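Local coordinates for protein tryptophanyl-tRNA synthetase (Cryptosporidium parvum Iowa II, PDB 3HV0) that probably catalyses the ATP-dependent attachment of L-tryptophan to tRNA(Trp), as expected for a class I tryptophanyl-tRNA synthetase, and holds tryptophan in its catalytic domain, at residues H49-N54 / S250-I255; L97-L102 / L223-I228; L110-T115 / C145-E150. One frame throughout, in Å; residues are numbered along the deposited sequence.

Interaction 1: residues H49-N54 / S250-I255; sequences HFFRRN and SSIHSI
Asn54 and Ile255 mark the nearest approach of the two backbones, with their CA atoms 8.1 Å apart. The 49-54 segment is a short, loosely formed helical turn followed by a Schellman motif. Asn54 takes positive phi (56°) there, and its N donates to Phe51 O at 2.9 Å. The 250-255 segment is extended, with strand from 250 to 254. The backbones are too far apart for sheet pairing, so side chains bridge most of the gap.

The main touch is between Phe51 and Ile252. The CD1 methyl of Ile252 reaches the rim carbon CE1 of Phe51 at 3.7 Å. It approaches the ring obliquely, and the two side chains run at about a right angle. Ile252 places CG1 opposite its backbone N (chi1 -174°), which extends the branch ending in CD1 toward the ring. A looser touch lies at the exposed end, where Asn54 O is 4.3 Å from Ile255 CG2. The contact is small. Phe51 and Ile252 form its buried apolar part, and Asn54 and Ile255 form its exposed end.

Helix 93-106 adds Phe98 to the cluster, which meets the Phe51 ring edge-to-face and also touches Ile252. Strand 250-254 runs beside strand 222-227 on one flank and strand 56-60 on the other. The helical turn therefore packs close to helix 93-106 and the central sheet of the catalytic domain.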
loop_
_atom_site.group_PDB
_atom_site.type_symbol
_atom_site.label_atom_id
_atom_site.label_comp_id
_atom_site.label_asym_id
_atom_site.label_seq_id
_atom_site.Cartn_x
_atom_site.Cartn_y
_atom_site.Cartn_z
ATOM N N HIS A 49 8.505 -8.999 -36.329
ATOM C CA HIS A 49 7.859 -8.069 -37.245
ATOM C C HIS A 49 7.212 -6.829 -36.582
ATOM O O HIS A 49 7.063 -5.816 -37.254
ATOM C CB HIS A 49 6.874 -8.797 -38.189
ATOM C CG HIS A 49 5.753 -9.499 -37.488
ATOM N ND1 HIS A 49 5.883 -10.762 -36.955
ATOM C CD2 HIS A 49 4.481 -9.112 -37.236
ATOM C CE1 HIS A 49 4.739 -11.124 -36.404
ATOM N NE2 HIS A 49 3.872 -10.141 -36.566
ATOM N N PHE A 50 6.877 -6.846 -35.290
ATOM C CA PHE A 50 6.393 -5.594 -34.670
ATOM C C PHE A 50 7.420 -4.457 -34.759
ATOM O O PHE A 50 7.090 -3.285 -34.535
ATOM C CB PHE A 50 5.967 -5.766 -33.201
ATOM C CG PHE A 50 4.801 -6.698 -33.000
ATOM C CD1 PHE A 50 3.907 -6.987 -34.030
ATOM C CD2 PHE A 50 4.596 -7.298 -31.780
ATOM C CE1 PHE A 50 2.867 -7.857 -33.829
ATOM C CE2 PHE A 50 3.540 -8.154 -31.587
ATOM C CZ PHE A 50 2.681 -8.436 -32.610
ATOM N N PHE A 51 8.663 -4.801 -35.054
ATOM C CA PHE A 51 9.676 -3.798 -35.256
ATOM C C PHE A 51 9.507 -3.221 -36.650
ATOM O O PHE A 51 9.252 -2.023 -36.797
ATOM C CB PHE A 51 11.063 -4.402 -35.119
ATOM C CG PHE A 51 11.540 -4.582 -33.687
ATOM C CD1 PHE A 51 11.821 -3.482 -32.890
ATOM C CD2 PHE A 51 11.792 -5.853 -33.177
ATOM C CE1 PHE A 51 12.314 -3.646 -31.629
ATOM C CE2 PHE A 51 12.287 -6.013 -31.911
ATOM C CZ PHE A 51 12.549 -4.913 -31.142
ATOM N N ARG A 52 9.618 -4.088 -37.662
ATOM C CA ARG A 52 9.500 -3.700 -39.076
ATOM C C ARG A 52 8.244 -2.880 -39.372
ATOM O O ARG A 52 8.292 -1.921 -40.131
ATOM C CB ARG A 52 9.502 -4.935 -39.999
ATOM C CG ARG A 52 10.584 -5.975 -39.678
ATOM C CD ARG A 52 10.875 -6.908 -40.868
ATOM N NE ARG A 52 9.704 -7.695 -41.272
ATOM C CZ ARG A 52 9.318 -8.864 -40.740
ATOM N NH1 ARG A 52 9.988 -9.438 -39.736
ATOM N NH2 ARG A 52 8.234 -9.472 -41.225
ATOM N N ARG A 53 7.123 -3.256 -38.773
ATOM C CA ARG A 53 5.842 -2.628 -39.083
ATOM C C ARG A 53 5.588 -1.387 -38.211
ATOM O O ARG A 53 4.531 -0.774 -38.307
ATOM C CB ARG A 53 4.691 -3.634 -38.894
ATOM C CG ARG A 53 4.906 -5.044 -39.455
ATOM C CD ARG A 53 4.520 -5.150 -40.891
ATOM N NE ARG A 53 4.852 -6.453 -41.490
ATOM C CZ ARG A 53 4.111 -7.558 -41.388
ATOM N NH1 ARG A 53 2.971 -7.565 -40.676
ATOM N NH2 ARG A 53 4.517 -8.666 -41.996
ATOM N N ASN A 54 6.548 -1.042 -37.354
ATOM C CA ASN A 54 6.430 0.092 -36.397
ATOM C C ASN A 54 5.210 -0.002 -35.470
ATOM O O ASN A 54 4.523 0.986 -35.200
ATOM C CB ASN A 54 6.463 1.455 -37.124
ATOM C CG ASN A 54 7.681 1.606 -38.042
ATOM O OD1 ASN A 54 8.819 1.415 -37.628
ATOM N ND2 ASN A 54 7.433 1.939 -39.296
ATOM N N SER A 250 14.369 0.954 -18.583
ATOM C CA SER A 250 14.179 1.248 -19.993
ATOM C C SER A 250 12.810 0.760 -20.447
ATOM O O SER A 250 12.241 -0.126 -19.833
ATOM C CB SER A 250 15.238 0.526 -20.805
ATOM O OG SER A 250 16.495 0.855 -20.279
ATOM N N SER A 251 12.322 1.298 -21.558
ATOM C CA SER A 251 11.063 0.866 -22.082
ATOM C C SER A 251 11.047 0.839 -23.594
ATOM O O SER A 251 11.819 1.521 -24.223
ATOM C CB SER A 251 9.916 1.737 -21.528
ATOM O OG SER A 251 10.253 3.100 -21.509
ATOM N N ILE A 252 10.174 -0.000 -24.140
ATOM C CA ILE A 252 9.895 -0.083 -25.555
ATOM C C ILE A 252 8.367 -0.124 -25.715
ATOM O O ILE A 252 7.704 -0.925 -25.068
ATOM C CB ILE A 252 10.596 -1.317 -26.185
ATOM C CG1 ILE A 252 10.428 -1.317 -27.700
ATOM C CG2 ILE A 252 10.099 -2.606 -25.577
ATOM C CD1 ILE A 252 11.634 -1.999 -28.435
ATOM N N HIS A 253 7.823 0.749 -26.564
ATOM C CA HIS A 253 6.414 1.109 -26.506
ATOM C C HIS A 253 5.669 0.741 -27.766
ATOM O O HIS A 253 6.161 1.002 -28.855
ATOM C CB HIS A 253 6.228 2.617 -26.331
ATOM C CG HIS A 253 7.179 3.258 -25.373
ATOM N ND1 HIS A 253 7.750 4.486 -25.616
ATOM C CD2 HIS A 253 7.656 2.848 -24.175
ATOM C CE1 HIS A 253 8.529 4.814 -24.601
ATOM N NE2 HIS A 253 8.488 3.837 -23.711
ATOM N N SER A 254 4.448 0.223 -27.608
ATOM C CA SER A 254 3.620 -0.167 -28.757
ATOM C C SER A 254 2.405 0.724 -29.009
ATOM O O SER A 254 1.877 1.370 -28.105
ATOM C CB SER A 254 3.156 -1.614 -28.636
ATOM O OG SER A 254 2.329 -1.788 -27.510
ATOM N N ILE A 255 1.986 0.742 -30.270
ATOM C CA ILE A 255 0.796 1.448 -30.695
ATOM C C ILE A 255 -0.383 0.496 -30.507
ATOM O O ILE A 255 -0.253 -0.709 -30.748
ATOM C CB ILE A 255 0.922 1.899 -32.167
ATOM C CG1 ILE A 255 -0.107 2.982 -32.483
ATOM C CG2 ILE A 255 0.789 0.719 -33.111
ATOM C CD1 ILE A 255 0.269 4.354 -31.941
#

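Interaction 2: residues L97-L102 / L223-I228; sequences LFTKYL and LVPHAI. With TRP (tryptophan), chain C.
Pro225 is the centre of this contact, and Leu102 and Thr99 meet it from helix 93-106. Pro225 belongs to strand 222-227, in the parallel part of the mixed sheet of the class I catalytic domain, a Rossmann fold. Its ring projects toward the helix. Thr99 and Pro225 also have the closest CA atoms of the two segments, 6.9 Å apart.

Leu102 touches the proline with one methyl. Its CD1 lies 3.9 Å from Pro225 CG, and the two side chains pass each other in opposite directions. Thr99 comes to the same ring across it, at about a right angle. Its OG1 sits 3.8 Å from Pro225 CB and equally near CG. The hydroxyl lies beside the backbone N of Thr99 (chi1 -55°). This leaves it close to the preceding helical turn, where it is hydrogen-bonded to Pro95 O.

The strand has a second side, which lines the tryptophan pocket. His226 starts away from the helix, and its CB lies 3.4 Å from CZ3 of the bound tryptophan. Pro225 O is 3.6 Å from CH2 of the same indole and is hydrogen-bonded to Thr79 OG1. Within the strand end, His226 ND1 donates to Ala227 O at 2.7 Å. That bond is nearly straight (169°) and in the imidazole plane, but it meets the carbonyl from above its plane. It helps to fix the rotation of the ring.

The contact is van der Waals packing. The Thr99 hydroxyl has its polar partner in its own helix, so it offers Pro225 van der Waals contact. The two segments are therefore joined by van der Waals contact alone, through a proline whose own carbonyl oxygen faces the tryptophan pocket.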
loop_
_atom_site.group_PDB
_atom_site.type_symbol
_atom_site.label_atom_id
_atom_site.label_comp_id
_atom_site.label_asym_id
_atom_site.label_seq_id
_atom_site.Cartn_x
_atom_site.Cartn_y
_atom_site.Cartn_z
ATOM N N LEU A 97 2.701 -11.080 -26.632
ATOM C CA LEU A 97 3.357 -11.794 -27.728
ATOM C C LEU A 97 4.751 -11.223 -28.013
ATOM O O LEU A 97 5.701 -11.958 -28.284
ATOM C CB LEU A 97 2.503 -11.775 -29.002
ATOM C CG LEU A 97 1.207 -12.607 -29.055
ATOM C CD1 LEU A 97 0.642 -12.609 -30.488
ATOM C CD2 LEU A 97 1.372 -14.033 -28.553
ATOM N N PHE A 98 4.885 -9.906 -27.918
ATOM C CA PHE A 98 6.186 -9.255 -28.135
ATOM C C PHE A 98 7.220 -9.577 -27.040
ATOM O O PHE A 98 8.383 -9.865 -27.327
ATOM C CB PHE A 98 6.002 -7.755 -28.237
ATOM C CG PHE A 98 7.219 -7.041 -28.685
ATOM C CD1 PHE A 98 7.676 -7.194 -29.984
ATOM C CD2 PHE A 98 7.920 -6.226 -27.812
ATOM C CE1 PHE A 98 8.812 -6.543 -30.419
ATOM C CE2 PHE A 98 9.040 -5.559 -28.217
ATOM C CZ PHE A 98 9.499 -5.707 -29.537
ATOM N N THR A 99 6.779 -9.549 -25.792
ATOM C CA THR A 99 7.611 -9.940 -24.666
ATOM C C THR A 99 8.100 -11.396 -24.708
ATOM O O THR A 99 9.210 -11.702 -24.279
ATOM C CB THR A 99 6.834 -9.788 -23.378
ATOM O OG1 THR A 99 6.328 -8.441 -23.280
ATOM C CG2 THR A 99 7.747 -10.147 -22.187
ATOM N N LYS A 100 7.253 -12.308 -25.173
ATOM C CA LYS A 100 7.657 -13.707 -25.319
ATOM C C LYS A 100 8.819 -13.752 -26.308
ATOM O O LYS A 100 9.825 -14.396 -26.060
ATOM C CB LYS A 100 6.481 -14.561 -25.827
ATOM C CG LYS A 100 6.626 -16.073 -25.629
ATOM C CD LYS A 100 6.996 -16.774 -26.920
ATOM C CE LYS A 100 7.250 -18.300 -26.737
ATOM N NZ LYS A 100 8.292 -18.595 -25.698
ATOM N N TYR A 101 8.674 -13.028 -27.410
ATOM C CA TYR A 101 9.722 -12.961 -28.413
ATOM C C TYR A 101 11.010 -12.409 -27.776
ATOM O O TYR A 101 12.112 -12.926 -28.021
ATOM C CB TYR A 101 9.299 -12.103 -29.612
ATOM C CG TYR A 101 10.472 -11.535 -30.342
ATOM C CD1 TYR A 101 11.209 -12.322 -31.229
ATOM C CD2 TYR A 101 10.885 -10.220 -30.120
ATOM C CE1 TYR A 101 12.314 -11.809 -31.898
ATOM C CE2 TYR A 101 11.993 -9.698 -30.779
ATOM C CZ TYR A 101 12.705 -10.505 -31.663
ATOM O OH TYR A 101 13.785 -9.985 -32.331
ATOM N N LEU A 102 10.865 -11.366 -26.952
ATOM C CA LEU A 102 12.028 -10.799 -26.284
ATOM C C LEU A 102 12.636 -11.783 -25.270
ATOM O O LEU A 102 13.840 -11.797 -25.055
ATOM C CB LEU A 102 11.669 -9.501 -25.585
ATOM C CG LEU A 102 11.298 -8.296 -26.450
ATOM C CD1 LEU A 102 10.673 -7.226 -25.543
ATOM C CD2 LEU A 102 12.492 -7.768 -27.209
ATOM N N LEU A 223 13.796 -3.799 -18.380
ATOM C CA LEU A 223 13.213 -3.326 -19.638
ATOM C C LEU A 223 11.739 -3.560 -19.599
ATOM O O LEU A 223 11.306 -4.671 -19.320
ATOM C CB LEU A 223 13.780 -4.064 -20.860
ATOM C CG LEU A 223 13.145 -3.668 -22.199
ATOM C CD1 LEU A 223 13.300 -2.196 -22.459
ATOM C CD2 LEU A 223 13.727 -4.422 -23.368
ATOM N N VAL A 224 10.975 -2.524 -19.930
ATOM C CA VAL A 224 9.520 -2.517 -19.757
ATOM C C VAL A 224 8.814 -2.279 -21.083
ATOM O O VAL A 224 8.752 -1.134 -21.565
ATOM C CB VAL A 224 9.134 -1.418 -18.797
ATOM C CG1 VAL A 224 7.577 -1.449 -18.491
ATOM C CG2 VAL A 224 9.992 -1.514 -17.536
ATOM N N PRO A 225 8.304 -3.363 -21.702
ATOM C CA PRO A 225 7.375 -3.291 -22.842
ATOM C C PRO A 225 6.000 -2.804 -22.424
ATOM O O PRO A 225 5.427 -3.323 -21.475
ATOM C CB PRO A 225 7.278 -4.741 -23.304
ATOM C CG PRO A 225 8.561 -5.355 -22.901
ATOM C CD PRO A 225 8.895 -4.707 -21.581
ATOM N N HIS A 226 5.463 -1.819 -23.120
ATOM C CA HIS A 226 4.108 -1.353 -22.784
ATOM C C HIS A 226 3.415 -0.601 -23.920
ATOM O O HIS A 226 4.055 -0.058 -24.817
ATOM C CB HIS A 226 4.128 -0.518 -21.487
ATOM C CG HIS A 226 4.973 0.719 -21.553
ATOM N ND1 HIS A 226 4.509 1.911 -22.071
ATOM C CD2 HIS A 226 6.222 0.975 -21.091
ATOM C CE1 HIS A 226 5.454 2.833 -21.966
ATOM N NE2 HIS A 226 6.500 2.294 -21.369
ATOM N N ALA A 227 2.093 -0.593 -23.898
ATOM C CA ALA A 227 1.341 0.287 -24.783
ATOM C C ALA A 227 1.759 1.706 -24.435
ATOM O O ALA A 227 2.061 2.002 -23.276
ATOM C CB ALA A 227 -0.149 0.100 -24.588
ATOM N N ILE A 228 1.814 2.573 -25.435
ATOM C CA ILE A 228 2.343 3.913 -25.231
ATOM C C ILE A 228 1.590 4.670 -24.147
ATOM O O ILE A 228 2.134 5.571 -23.534
ATOM C CB ILE A 228 2.335 4.746 -26.529
ATOM C CG1 ILE A 228 3.060 6.073 -26.319
ATOM C CG2 ILE A 228 0.901 5.027 -26.998
ATOM C CD1 ILE A 228 4.257 5.974 -25.407
HETATM N N TRP C . -2.163 -0.731 -15.490
HETATM C CA TRP C . -1.846 -1.499 -16.730
HETATM C C TRP C . -3.098 -1.647 -17.582
HETATM O O TRP C . -4.224 -1.508 -17.068
HETATM C CB TRP C . -1.232 -2.879 -16.423
HETATM C CG TRP C . 0.255 -2.841 -16.164
HETATM C CD1 TRP C . 0.887 -2.953 -14.949
HETATM C CD2 TRP C . 1.302 -2.701 -17.138
HETATM N NE1 TRP C . 2.244 -2.890 -15.112
HETATM C CE2 TRP C . 2.527 -2.721 -16.441
HETATM C CE3 TRP C . 1.322 -2.560 -18.522
HETATM C CZ2 TRP C . 3.756 -2.607 -17.086
HETATM C CZ3 TRP C . 2.544 -2.442 -19.159
HETATM C CH2 TRP C . 3.748 -2.455 -18.436
HETATM O OXT TRP C . -2.977 -1.894 -18.796
#

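Interaction 3: residues L110-T115 / C145-E150; sequences LVIQLT and CGFDPE. With TRP (tryptophan), chain C.
Phe147 packs on Leu110 and Ile112 inside a beta-alpha-beta crossover of the Rossmann fold. Strand 110-114 leads through helices 116-122 and 128-143 to the parallel neighbouring strand 152-156. The 145-150 segment is the loop that enters this second strand.

The phenylalanine ring is the first shell. Leu110 CD2 lies 3.5 Å from Phe147 CD2 and as close to CE2, obliquely placed against the ring. Ile112 CD1 sits over one face, displaced toward the rim, with Phe147 CE1 as its nearest atom at 4.3 Å. Leu110 holds CG opposite its backbone N (chi1 163°), which carries CG out from the strand and lets the CD2 methyl meet the ring. Leu110 and Ile112 lie two apart and so point from the same side of the strand.

Two helices add to this cluster. Ile142 of helix 128-143 touches both Ile112 and Phe147, and Gln103 of helix 93-106 touches both Leu110 and Phe147. Gly146, with positive phi (88°), turns the chain as it leaves the helix and precedes Phe147.

At its far end, strand 110-114 reaches the substrate. Gln113 OE1 is 3.4 Å from NE1 of the bound tryptophan and is hydrogen-bonded to Tyr78 OH. The NE2 of Gln113 bonds to Asn157 OD1 and Val200 O, so both ends of the amide are held. Thr115 CG2 lies 3.6 Å from tryptophan CD1, while its OG1 is bonded to Glu118, which also binds the ligand.

The loop continues past Phe147 in an Asx turn. Glu150 N donates to Asp148 OD1 at 2.9 Å, approaching from above the carboxylate plane.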
loop_
_atom_site.group_PDB
_atom_site.type_symbol
_atom_site.label_atom_id
_atom_site.label_comp_id
_atom_site.label_asym_id
_atom_site.label_seq_id
_atom_site.Cartn_x
_atom_site.Cartn_y
_atom_site.Cartn_z
ATOM N N LEU A 110 11.556 -12.802 -16.676
ATOM C CA LEU A 110 10.404 -11.913 -16.882
ATOM C C LEU A 110 9.548 -11.877 -15.638
ATOM O O LEU A 110 9.444 -12.864 -14.920
ATOM C CB LEU A 110 9.553 -12.394 -18.078
ATOM C CG LEU A 110 8.111 -11.876 -18.261
ATOM C CD1 LEU A 110 8.112 -10.436 -18.674
ATOM C CD2 LEU A 110 7.397 -12.741 -19.294
ATOM N N VAL A 111 8.901 -10.737 -15.436
ATOM C CA VAL A 111 8.128 -10.428 -14.250
ATOM C C VAL A 111 6.815 -9.784 -14.736
ATOM O O VAL A 111 6.890 -8.885 -15.541
ATOM C CB VAL A 111 8.977 -9.457 -13.373
ATOM C CG1 VAL A 111 8.166 -8.255 -12.919
ATOM C CG2 VAL A 111 9.652 -10.217 -12.206
ATOM N N ILE A 112 5.639 -10.278 -14.317
ATOM C CA ILE A 112 4.345 -9.842 -14.846
ATOM C C ILE A 112 3.328 -9.480 -13.711
ATOM O O ILE A 112 3.002 -10.319 -12.882
ATOM C CB ILE A 112 3.717 -10.923 -15.733
ATOM C CG1 ILE A 112 4.683 -11.353 -16.863
ATOM C CG2 ILE A 112 2.456 -10.438 -16.360
ATOM C CD1 ILE A 112 4.149 -12.430 -17.799
ATOM N N GLN A 113 2.801 -8.251 -13.716
ATOM C CA GLN A 113 1.948 -7.753 -12.636
ATOM C C GLN A 113 0.461 -7.706 -13.021
ATOM O O GLN A 113 0.071 -7.022 -13.979
ATOM C CB GLN A 113 2.399 -6.343 -12.226
ATOM C CG GLN A 113 1.514 -5.683 -11.167
ATOM C CD GLN A 113 1.928 -4.239 -10.845
ATOM O OE1 GLN A 113 2.046 -3.411 -11.740
ATOM N NE2 GLN A 113 2.149 -3.945 -9.568
ATOM N N LEU A 114 -0.368 -8.450 -12.308
ATOM C CA LEU A 114 -1.788 -8.340 -12.531
ATOM C C LEU A 114 -2.352 -7.346 -11.514
ATOM O O LEU A 114 -2.323 -7.590 -10.325
ATOM C CB LEU A 114 -2.433 -9.711 -12.468
ATOM C CG LEU A 114 -2.110 -10.421 -13.793
ATOM C CD1 LEU A 114 -1.464 -11.791 -13.606
ATOM C CD2 LEU A 114 -3.355 -10.456 -14.657
ATOM N N THR A 115 -2.837 -6.212 -11.998
ATOM C CA THR A 115 -3.183 -5.105 -11.129
ATOM C C THR A 115 -4.616 -5.168 -10.621
ATOM O O THR A 115 -5.412 -4.262 -10.885
ATOM C CB THR A 115 -2.917 -3.726 -11.815
ATOM O OG1 THR A 115 -3.839 -3.486 -12.889
ATOM C CG2 THR A 115 -1.537 -3.691 -12.355
ATOM N N CYS A 145 0.380 -17.846 -23.903
ATOM C CA CYS A 145 1.276 -17.283 -24.922
ATOM C C CYS A 145 2.617 -18.026 -25.038
ATOM O O CYS A 145 3.453 -17.703 -25.891
ATOM C CB CYS A 145 1.548 -15.803 -24.625
ATOM S SG CYS A 145 0.062 -14.667 -24.585
ATOM N N GLY A 146 2.845 -18.999 -24.160
ATOM C CA GLY A 146 4.025 -19.858 -24.242
ATOM C C GLY A 146 5.267 -19.364 -23.526
ATOM O O GLY A 146 6.384 -19.685 -23.931
ATOM N N PHE A 147 5.085 -18.603 -22.448
ATOM C CA PHE A 147 6.207 -18.165 -21.627
ATOM C C PHE A 147 6.829 -19.359 -20.918
ATOM O O PHE A 147 6.142 -20.334 -20.626
ATOM C CB PHE A 147 5.769 -17.159 -20.578
ATOM C CG PHE A 147 5.288 -15.859 -21.145
ATOM C CD1 PHE A 147 3.941 -15.513 -21.082
ATOM C CD2 PHE A 147 6.174 -14.970 -21.720
ATOM C CE1 PHE A 147 3.488 -14.303 -21.605
ATOM C CE2 PHE A 147 5.732 -13.763 -22.246
ATOM C CZ PHE A 147 4.371 -13.430 -22.179
ATOM N N ASP A 148 8.128 -19.260 -20.636
ATOM C CA ASP A 148 8.862 -20.314 -19.924
ATOM C C ASP A 148 8.696 -20.072 -18.427
ATOM O O ASP A 148 9.044 -19.000 -17.955
ATOM C CB ASP A 148 10.344 -20.276 -20.325
ATOM C CG ASP A 148 11.148 -21.450 -19.789
ATOM O OD1 ASP A 148 10.718 -22.126 -18.818
ATOM O OD2 ASP A 148 12.244 -21.695 -20.352
ATOM N N PRO A 149 8.169 -21.068 -17.682
ATOM C CA PRO A 149 7.991 -20.928 -16.234
ATOM C C PRO A 149 9.298 -20.847 -15.450
ATOM O O PRO A 149 9.322 -20.266 -14.366
ATOM C CB PRO A 149 7.209 -22.188 -15.849
ATOM C CG PRO A 149 7.501 -23.137 -16.885
ATOM C CD PRO A 149 7.636 -22.359 -18.150
ATOM N N GLU A 150 10.369 -21.411 -15.995
ATOM C CA GLU A 150 11.689 -21.286 -15.382
ATOM C C GLU A 150 12.257 -19.867 -15.510
ATOM O O GLU A 150 13.202 -19.519 -14.802
ATOM C CB GLU A 150 12.659 -22.309 -15.979
ATOM C CG GLU A 150 12.402 -23.739 -15.481
ATOM C CD GLU A 150 12.948 -24.810 -16.427
ATOM O OE1 GLU A 150 12.798 -24.650 -17.664
ATOM O OE2 GLU A 150 13.520 -25.819 -15.941
HETATM N N TRP C . -2.163 -0.731 -15.490
HETATM C CA TRP C . -1.846 -1.499 -16.730
HETATM C C TRP C . -3.098 -1.647 -17.582
HETATM O O TRP C . -4.224 -1.508 -17.068
HETATM C CB TRP C . -1.232 -2.879 -16.423
HETATM C CG TRP C . 0.255 -2.841 -16.164
HETATM C CD1 TRP C . 0.887 -2.953 -14.949
HETATM C CD2 TRP C . 1.302 -2.701 -17.138
HETATM N NE1 TRP C . 2.244 -2.890 -15.112
HETATM C CE2 TRP C . 2.527 -2.721 -16.441
HETATM C CE3 TRP C . 1.322 -2.560 -18.522
HETATM C CZ2 TRP C . 3.756 -2.607 -17.086
HETATM C CZ3 TRP C . 2.544 -2.442 -19.159
HETATM C CH2 TRP C . 3.748 -2.455 -18.436
HETATM O OXT TRP C . -2.977 -1.894 -18.796
#

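In the fold
All three contacts reach the central sheet. Interactions 1 and 2 have centres about 8 Å apart and use neighbouring strands, joined by probable hydrogen bonds from Val224 N to Ser250 O (2.7 Å) and from Ser254 N to His226 O (2.8 Å). Interaction 3 is centred about 11 Å from interaction 2. The two meet where Lys100 NZ reaches Gly146 O (2.8 Å) and Thr99 CG2 packs on Leu110 CD1 (3.5 Å). Interactions 1 and 3 do not touch; their centres are about 19 Å apart. Interactions 2 and 3 both supply pocket residues to the bound tryptophan. Interaction 1 lies farther out, with the Ile252 side chain about 10 Å from the ligand.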